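Side-chain contacts in ricin B lectin (Clostridium thermocellum, PDB 3VSF), which acts as an exo-beta-1,3-galactanase, probably hydrolysing O-glycosyl bonds with its family 43 module, and binds galactose through a ricin-type lectin module: residues Ala264-Lys267 with Gly272-Gln275; Tyr456-Ser461 with Trp484-Gly489; Gly74-Asp79 with Arg100-Ser105. All coordinates share one frame; numbering follows the deposited sequence.

Contact 1. Residues Ala264-Lys267 with Gly272-Gln275; sequences AYSK and GWSQ
Ala264-Lys267 and Gly272-Gln275 run nearly antiparallel, their touching parts 165° apart in direction, and two bonds join Tyr265 to Ser274. One is an ordinary backbone bond, Ser274 N to Tyr265 O at 2.9 Å. In the other a side chain takes over the role of a carbonyl: Tyr265 N donates its hydrogen to Ser274 OG at 3.1 Å, almost straight at 172°. The same hydroxyl reaches on to Gln275 O, meeting it in the carbonyl plane on a lone pair, so it accepts from one segment and donates within its own.

Ser274 also lies on the Tyr265 ring. Its CB sits 3.8 Å from the ring centroid in a CH-pi contact over the face, with OG above the same face nearer the rim. The CB of Tyr265 sets off away from the loop, but CG lies between the backbone N and the carbonyl carbon (chi1 56°), which swings the ring back under the serine. The indole of Trp273 takes a matching partner: Ser266 CB stands over its five-membered ring, 3.6 Å from the centroid, while Ala264 O comes to the six-membered edge. Trp273 NE1 bonds Leu269 O and Ser266 OG bonds Asp268 O, both in the intervening turn, and the indole rests on Tyr246 and Leu248 of the neighbouring strand 246-251.

This is the turn into the outermost strand of a propeller blade. With its hydroxyl accepting from Tyr265 and donating to Gln275, Ser274 extends the strand pairing through its side chain where the loop has no regular strand.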
loop_
_atom_site.group_PDB
_atom_site.type_symbol
_atom_site.label_atom_id
_atom_site.label_comp_id
_atom_site.label_asym_id
_atom_site.label_seq_id
_atom_site.Cartn_x
_atom_site.Cartn_y
_atom_site.Cartn_z
ATOM N N ALA A 264 8.140 -10.473 0.344
ATOM C CA ALA A 264 8.880 -11.616 0.856
ATOM C C ALA A 264 9.395 -11.305 2.254
ATOM O O ALA A 264 9.439 -10.145 2.664
ATOM C CB ALA A 264 10.029 -11.966 -0.071
ATOM N N TYR A 265 9.784 -12.343 2.985
ATOM C CA TYR A 265 10.250 -12.168 4.353
ATOM C C TYR A 265 11.494 -13.002 4.633
ATOM O O TYR A 265 11.799 -13.947 3.906
ATOM C CB TYR A 265 9.141 -12.528 5.344
ATOM C CG TYR A 265 8.586 -13.922 5.155
ATOM C CD1 TYR A 265 9.076 -14.992 5.892
ATOM C CD2 TYR A 265 7.575 -14.167 4.237
ATOM C CE1 TYR A 265 8.573 -16.266 5.721
ATOM C CE2 TYR A 265 7.066 -15.439 4.058
ATOM C CZ TYR A 265 7.569 -16.484 4.802
ATOM O OH TYR A 265 7.063 -17.752 4.628
ATOM N N SER A 266 12.207 -12.641 5.693
ATOM C CA SER A 266 13.415 -13.353 6.087
ATOM C C SER A 266 13.852 -12.934 7.485
ATOM O O SER A 266 13.639 -11.795 7.896
ATOM C CB SER A 266 14.542 -13.089 5.087
ATOM O OG SER A 266 15.720 -13.792 5.449
ATOM N N LYS A 267 14.462 -13.864 8.212
ATOM C CA LYS A 267 14.967 -13.574 9.545
ATOM C C LYS A 267 16.292 -12.824 9.461
ATOM O O LYS A 267 16.682 -12.124 10.395
ATOM C CB LYS A 267 15.137 -14.865 10.346
ATOM C CG LYS A 267 13.854 -15.663 10.518
ATOM C CD LYS A 267 14.088 -16.920 11.342
ATOM C CE LYS A 267 12.799 -17.701 11.542
ATOM N NZ LYS A 267 13.005 -18.906 12.392
ATOM N N GLY A 272 18.055 -16.414 3.691
ATOM C CA GLY A 272 16.866 -16.936 4.339
ATOM C C GLY A 272 15.587 -16.310 3.820
ATOM O O GLY A 272 14.516 -16.496 4.399
ATOM N N TRP A 273 15.695 -15.564 2.726
ATOM C CA TRP A 273 14.533 -14.918 2.128
ATOM C C TRP A 273 13.574 -15.935 1.521
ATOM O O TRP A 273 13.996 -16.955 0.977
ATOM C CB TRP A 273 14.963 -13.890 1.079
ATOM C CG TRP A 273 15.510 -12.632 1.676
ATOM C CD1 TRP A 273 16.816 -12.361 1.968
ATOM C CD2 TRP A 273 14.764 -11.472 2.063
ATOM N NE1 TRP A 273 16.929 -11.104 2.509
ATOM C CE2 TRP A 273 15.684 -10.537 2.579
ATOM C CE3 TRP A 273 13.408 -11.133 2.022
ATOM C CZ2 TRP A 273 15.291 -9.285 3.050
ATOM C CZ3 TRP A 273 13.021 -9.890 2.490
ATOM C CH2 TRP A 273 13.958 -8.982 2.997
ATOM N N SER A 274 12.280 -15.649 1.621
ATOM C CA SER A 274 11.253 -16.550 1.112
ATOM C C SER A 274 10.970 -16.282 -0.358
ATOM O O SER A 274 11.630 -15.456 -0.990
ATOM C CB SER A 274 9.963 -16.393 1.918
ATOM O OG SER A 274 9.404 -15.103 1.738
ATOM N N GLN A 275 9.984 -16.990 -0.899
ATOM C CA GLN A 275 9.529 -16.755 -2.260
ATOM C C GLN A 275 8.617 -15.535 -2.289
ATOM O O GLN A 275 8.276 -14.984 -1.242
ATOM C CB GLN A 275 8.792 -17.985 -2.795
ATOM C CG GLN A 275 7.771 -18.562 -1.826
ATOM C CD GLN A 275 7.068 -19.787 -2.378
ATOM O OE1 GLN A 275 6.236 -19.686 -3.280
ATOM N NE2 GLN A 275 7.401 -20.955 -1.838
#

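Contact 2. Residues Tyr456-Ser461 with Trp484-Gly489; sequences YYKISS and WSDAGG
A single surface salt bridge, Lys458 to Asp486, makes this contact in the beta-trefoil lectin module. It joins strand 456-461 to the loop that follows strand 479-484 and leads into strand 494-498. The backbones stay well apart, with the closest pair of CA atoms, those of Lys458 and Asp486, 8.3 Å from each other, so the two side chains alone span the gap.

Both point their CB toward the opposite segment. Lys458 leaves the strand extended, then bends at its third torsion (chi3 -59°), which turns CE and NZ across the aspartate; the two side chains meet at about a right angle. NZ donates to Asp486 OD2 at 2.8 Å, coming from above the carboxylate plane, 43° out of it. The aliphatic part of the lysine takes part as well, its CD lying 3.6 Å from Asp486 OD1.

The two oxygens of Asp486 divide the work. OD2 takes the ammonium group, while OD1 accepts from the backbone N of Gly488 and so closes an Asx turn. That bond ties the carboxylate to its own loop, which probably helps to present OD2 to the lysine. Gln492 holds the same loop from within, bonding Ser485 O and Ala487 N and, weakly, Gly488 N through its OE1; with Trp494 it belongs to a Gln-X-Trp sequence, the hallmark of ricin-type trefoil repeats. Strand 456-461 is in turn paired with the strand that Trp494 begins, so the bridge adds a side-chain link between elements already neighbours in the trefoil. The galactose-binding residues lie elsewhere in the module. The Asx bond itself is long and bent, Gly488 N to Asp486 OD1 measuring 3.3 Å with an angle of 139° at the hydrogen.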
loop_
_atom_site.group_PDB
_atom_site.type_symbol
_atom_site.label_atom_id
_atom_site.label_comp_id
_atom_site.label_asym_id
_atom_site.label_seq_id
_atom_site.Cartn_x
_atom_site.Cartn_y
_atom_site.Cartn_z
ATOM N N TYR A 456 -37.987 -6.794 2.434
ATOM C CA TYR A 456 -37.065 -7.857 2.046
ATOM C C TYR A 456 -36.400 -7.553 0.707
ATOM O O TYR A 456 -36.995 -6.914 -0.161
ATOM C CB TYR A 456 -37.784 -9.207 1.994
ATOM C CG TYR A 456 -38.021 -9.826 3.354
ATOM C CD1 TYR A 456 -37.060 -10.635 3.945
ATOM C CD2 TYR A 456 -39.205 -9.602 4.047
ATOM C CE1 TYR A 456 -37.270 -11.204 5.187
ATOM C CE2 TYR A 456 -39.423 -10.167 5.290
ATOM C CZ TYR A 456 -38.452 -10.967 5.855
ATOM O OH TYR A 456 -38.665 -11.530 7.093
ATOM N N TYR A 457 -35.164 -8.015 0.547
ATOM C CA TYR A 457 -34.398 -7.751 -0.665
ATOM C C TYR A 457 -33.773 -9.019 -1.237
ATOM O O TYR A 457 -33.598 -10.013 -0.530
ATOM C CB TYR A 457 -33.284 -6.738 -0.387
ATOM C CG TYR A 457 -33.755 -5.407 0.153
ATOM C CD1 TYR A 457 -34.125 -4.379 -0.704
ATOM C CD2 TYR A 457 -33.815 -5.172 1.521
ATOM C CE1 TYR A 457 -34.550 -3.159 -0.215
ATOM C CE2 TYR A 457 -34.239 -3.955 2.020
ATOM C CZ TYR A 457 -34.606 -2.952 1.147
ATOM O OH TYR A 457 -35.030 -1.737 1.639
ATOM N N LYS A 458 -33.441 -8.970 -2.524
ATOM C CA LYS A 458 -32.616 -9.995 -3.150
ATOM C C LYS A 458 -31.232 -9.412 -3.400
ATOM O O LYS A 458 -31.057 -8.562 -4.274
ATOM C CB LYS A 458 -33.232 -10.476 -4.466
ATOM C CG LYS A 458 -34.501 -11.297 -4.304
ATOM C CD LYS A 458 -34.948 -11.894 -5.630
ATOM C CE LYS A 458 -35.206 -10.810 -6.665
ATOM N NZ LYS A 458 -35.631 -11.380 -7.974
ATOM N N ILE A 459 -30.253 -9.862 -2.625
ATOM C CA ILE A 459 -28.901 -9.324 -2.714
ATOM C C ILE A 459 -28.064 -10.094 -3.730
ATOM O O ILE A 459 -27.590 -11.196 -3.451
ATOM C CB ILE A 459 -28.203 -9.349 -1.344
ATOM C CG1 ILE A 459 -29.149 -8.826 -0.261
ATOM C CG2 ILE A 459 -26.920 -8.534 -1.386
ATOM C CD1 ILE A 459 -28.590 -8.918 1.140
ATOM N N SER A 460 -27.885 -9.506 -4.908
ATOM C CA SER A 460 -27.167 -10.162 -5.995
ATOM C C SER A 460 -25.739 -9.647 -6.139
ATOM O O SER A 460 -25.477 -8.454 -5.983
ATOM C CB SER A 460 -27.918 -9.983 -7.317
ATOM O OG SER A 460 -28.076 -8.610 -7.632
ATOM N N SER A 461 -24.820 -10.559 -6.442
ATOM C CA SER A 461 -23.428 -10.199 -6.665
ATOM C C SER A 461 -23.280 -9.482 -8.000
ATOM O O SER A 461 -24.092 -9.667 -8.907
ATOM C CB SER A 461 -22.540 -11.444 -6.633
ATOM O OG SER A 461 -21.173 -11.102 -6.786
ATOM N N TRP A 484 -26.123 -18.459 -5.253
ATOM C CA TRP A 484 -27.027 -19.300 -6.030
ATOM C C TRP A 484 -27.921 -18.478 -6.951
ATOM O O TRP A 484 -28.228 -17.322 -6.665
ATOM C CB TRP A 484 -27.885 -20.154 -5.095
ATOM C CG TRP A 484 -28.470 -21.371 -5.744
ATOM C CD1 TRP A 484 -29.604 -21.432 -6.499
ATOM C CD2 TRP A 484 -27.953 -22.706 -5.687
ATOM N NE1 TRP A 484 -29.825 -22.722 -6.919
ATOM C CE2 TRP A 484 -28.825 -23.524 -6.433
ATOM C CE3 TRP A 484 -26.837 -23.290 -5.080
ATOM C CZ2 TRP A 484 -28.616 -24.891 -6.589
ATOM C CZ3 TRP A 484 -26.631 -24.648 -5.235
ATOM C CH2 TRP A 484 -27.515 -25.433 -5.983
ATOM N N SER A 485 -28.336 -19.086 -8.058
ATOM C CA SER A 485 -29.213 -18.425 -9.016
ATOM C C SER A 485 -30.521 -18.005 -8.356
ATOM O O SER A 485 -30.984 -18.649 -7.415
ATOM C CB SER A 485 -29.505 -19.350 -10.198
ATOM O OG SER A 485 -28.307 -19.773 -10.824
ATOM N N ASP A 486 -31.111 -16.924 -8.853
ATOM C CA ASP A 486 -32.388 -16.444 -8.337
ATOM C C ASP A 486 -33.501 -17.445 -8.630
ATOM O O ASP A 486 -34.035 -17.487 -9.738
ATOM C CB ASP A 486 -32.728 -15.079 -8.940
ATOM C CG ASP A 486 -34.080 -14.560 -8.485
ATOM O OD1 ASP A 486 -34.552 -14.978 -7.408
ATOM O OD2 ASP A 486 -34.668 -13.728 -9.208
ATOM N N ALA A 487 -33.846 -18.249 -7.629
ATOM C CA ALA A 487 -34.867 -19.279 -7.787
ATOM C C ALA A 487 -36.188 -18.877 -7.136
ATOM O O ALA A 487 -37.160 -19.632 -7.168
ATOM C CB ALA A 487 -34.375 -20.604 -7.221
ATOM N N GLY A 488 -36.216 -17.687 -6.543
ATOM C CA GLY A 488 -37.428 -17.170 -5.933
ATOM C C GLY A 488 -37.743 -17.787 -4.584
ATOM O O GLY A 488 -38.804 -17.537 -4.012
ATOM N N GLY A 489 -36.823 -18.599 -4.074
ATOM C CA GLY A 489 -36.996 -19.220 -2.774
ATOM C C GLY A 489 -36.886 -18.210 -1.648
ATOM O O GLY A 489 -36.271 -17.156 -1.807
#

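Contact 3. Residues Gly74-Asp79 with Arg100-Ser105; sequences GEYRDD and RGEVLS
Glu102 OE2 is gripped by two hydroxyls: Tyr76 OH, which donates to it at 2.8 Å, and Ser87 OG. The other carboxylate oxygen, OE1, is hydrogen-bonded to Tyr99 OH, so both oxygens of this partly exposed glutamate have partners. Three bonds to two oxygens would hold the carboxylate against rotation about its last torsion, and hydroxyl donors of this kind would be expected to favour its charged form.

The phenol comes at Glu102 across the plane of the acid. Tyr76 OH lies well above the carboxylate, 64° out of its plane as measured at OE2, and ring and carboxylate planes are turned 56° against each other. Glu102 OE2 approaches the tyrosine ring obliquely on the side of CE2, 3.1 Å from Tyr76 CE2.

Each side chain has to reach for this meeting. With chi1 at 69° the Tyr76 ring is turned so that its OH swings over to the glutamate. Glu102 answers with a bend at its second torsion, which folds its carboxylate toward the phenol. His57 packs edge-to-face with the Tyr76 ring and also touches Glu102, so it borders both partners.

The pair belongs to a four-stranded antiparallel blade of the family 43 propeller. Tyr76 is on strand 69-77 and Glu102 on the outermost strand, 98-105, with strand 83-91 running between them; Ser87 on that middle strand therefore stands where the bridge passes over. Just beyond Glu102 the chain turns a corner at Val103 and Leu104, and Leu104 packs against Met133 and Met135 of strand 131-138 in the next blade.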
loop_
_atom_site.group_PDB
_atom_site.type_symbol
_atom_site.label_atom_id
_atom_site.label_comp_id
_atom_site.label_asym_id
_atom_site.label_seq_id
_atom_site.Cartn_x
_atom_site.Cartn_y
_atom_site.Cartn_z
ATOM N N GLY A 74 9.824 13.963 -1.711
ATOM C CA GLY A 74 9.444 13.509 -3.036
ATOM C C GLY A 74 9.968 14.431 -4.118
ATOM O O GLY A 74 10.424 15.536 -3.829
ATOM N N GLU A 75 9.902 13.983 -5.367
ATOM C CA GLU A 75 10.395 14.781 -6.485
ATOM C C GLU A 75 9.287 15.107 -7.482
ATOM O O GLU A 75 8.209 14.518 -7.438
ATOM C CB GLU A 75 11.554 14.062 -7.184
ATOM C CG GLU A 75 11.235 12.648 -7.648
ATOM C CD GLU A 75 10.359 12.614 -8.884
ATOM O OE1 GLU A 75 10.420 13.570 -9.688
ATOM O OE2 GLU A 75 9.603 11.634 -9.048
ATOM N N TYR A 76 9.563 16.052 -8.375
ATOM C CA TYR A 76 8.602 16.453 -9.395
ATOM C C TYR A 76 9.299 17.124 -10.573
ATOM O O TYR A 76 10.163 17.983 -10.387
ATOM C CB TYR A 76 7.546 17.390 -8.805
ATOM C CG TYR A 76 8.078 18.751 -8.412
ATOM C CD1 TYR A 76 7.683 19.896 -9.091
ATOM C CD2 TYR A 76 8.979 18.889 -7.364
ATOM C CE1 TYR A 76 8.167 21.141 -8.734
ATOM C CE2 TYR A 76 9.470 20.129 -7.001
ATOM C CZ TYR A 76 9.060 21.253 -7.690
ATOM O OH TYR A 76 9.546 22.490 -7.332
ATOM N N ARG A 77 8.919 16.727 -11.782
ATOM C CA ARG A 77 9.492 17.299 -12.997
ATOM C C ARG A 77 8.966 18.708 -13.267
ATOM O O ARG A 77 8.146 19.227 -12.511
ATOM C CB ARG A 77 9.207 16.394 -14.200
ATOM C CG ARG A 77 10.087 15.154 -14.286
ATOM C CD ARG A 77 9.739 14.116 -13.225
ATOM N NE ARG A 77 10.289 12.806 -13.566
ATOM C CZ ARG A 77 10.133 11.707 -12.835
ATOM N NH1 ARG A 77 9.439 11.749 -11.706
ATOM N NH2 ARG A 77 10.672 10.563 -13.234
ATOM N N ASP A 78 9.445 19.315 -14.350
ATOM C CA ASP A 78 9.012 20.651 -14.754
ATOM C C ASP A 78 8.364 20.637 -16.137
ATOM O O ASP A 78 7.680 19.682 -16.502
ATOM C CB ASP A 78 10.190 21.630 -14.739
ATOM C CG ASP A 78 11.361 21.152 -15.580
ATOM O OD1 ASP A 78 12.480 21.677 -15.400
ATOM O OD2 ASP A 78 11.165 20.248 -16.419
ATOM N N ASP A 79 8.586 21.701 -16.905
ATOM C CA ASP A 79 8.041 21.794 -18.257
ATOM C C ASP A 79 8.762 20.858 -19.222
ATOM O O ASP A 79 8.172 20.371 -20.186
ATOM C CB ASP A 79 8.106 23.234 -18.774
ATOM C CG ASP A 79 7.091 24.140 -18.105
ATOM O OD1 ASP A 79 6.073 23.625 -17.597
ATOM O OD2 ASP A 79 7.313 25.370 -18.087
ATOM N N ARG A 100 7.433 22.975 3.012
ATOM C CA ARG A 100 8.680 23.372 3.663
ATOM C C ARG A 100 9.773 23.707 2.650
ATOM O O ARG A 100 10.926 23.927 3.021
ATOM C CB ARG A 100 9.160 22.280 4.622
ATOM C CG ARG A 100 8.175 21.955 5.735
ATOM C CD ARG A 100 8.032 23.112 6.714
ATOM N NE ARG A 100 8.942 22.992 7.850
ATOM C CZ ARG A 100 9.019 23.873 8.843
ATOM N NH1 ARG A 100 8.241 24.948 8.838
ATOM N NH2 ARG A 100 9.872 23.684 9.839
ATOM N N GLY A 101 9.404 23.744 1.374
ATOM C CA GLY A 101 10.336 24.099 0.320
ATOM C C GLY A 101 11.079 22.912 -0.257
ATOM O O GLY A 101 10.797 21.764 0.084
ATOM N N GLU A 102 12.035 23.192 -1.138
ATOM C CA GLU A 102 12.831 22.146 -1.768
ATOM C C GLU A 102 14.140 21.911 -1.026
ATOM O O GLU A 102 15.076 22.704 -1.135
ATOM C CB GLU A 102 13.117 22.492 -3.231
ATOM C CG GLU A 102 12.092 21.953 -4.219
ATOM C CD GLU A 102 10.715 22.561 -4.035
ATOM O OE1 GLU A 102 10.608 23.606 -3.360
ATOM O OE2 GLU A 102 9.739 21.991 -4.566
ATOM N N VAL A 103 14.201 20.819 -0.272
ATOM C CA VAL A 103 15.421 20.446 0.433
ATOM C C VAL A 103 16.544 20.192 -0.566
ATOM O O VAL A 103 17.723 20.267 -0.224
ATOM C CB VAL A 103 15.213 19.193 1.301
ATOM C CG1 VAL A 103 14.208 19.475 2.407
ATOM C CG2 VAL A 103 14.761 18.019 0.446
ATOM N N LEU A 104 16.165 19.890 -1.803
ATOM C CA LEU A 104 17.128 19.694 -2.878
ATOM C C LEU A 104 16.581 20.306 -4.161
ATOM O O LEU A 104 15.414 20.114 -4.500
ATOM C CB LEU A 104 17.415 18.206 -3.081
ATOM C CG LEU A 104 18.662 17.857 -3.893
ATOM C CD1 LEU A 104 19.917 18.259 -3.134
ATOM C CD2 LEU A 104 18.693 16.375 -4.226
ATOM N N SER A 105 17.423 21.051 -4.868
ATOM C CA SER A 105 17.002 21.721 -6.093
ATOM C C SER A 105 17.925 21.385 -7.256
ATOM O O SER A 105 19.003 20.820 -7.063
ATOM C CB SER A 105 16.960 23.236 -5.883
ATOM O OG SER A 105 16.598 23.910 -7.075
#

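Overall arrangement
From the N terminus the chain first makes contact 3, where strands 69-77 and 98-105 of the first propeller blade are bridged over the strand between them. Contact 1 follows in the fourth blade and closes the short turn from strand 261-266 toward strand 277-279. The chain then completes the fifth blade and passes into the beta-trefoil, where contact 2 spans the 22 residues between its two segments. The three are strictly in series: none nests within or crosses another. Contacts 1 and 3 share the propeller with centres about 35 Å apart, whereas contact 2 lies about 45 Å from contact 1 and about 55 Å from contact 3, centre to centre.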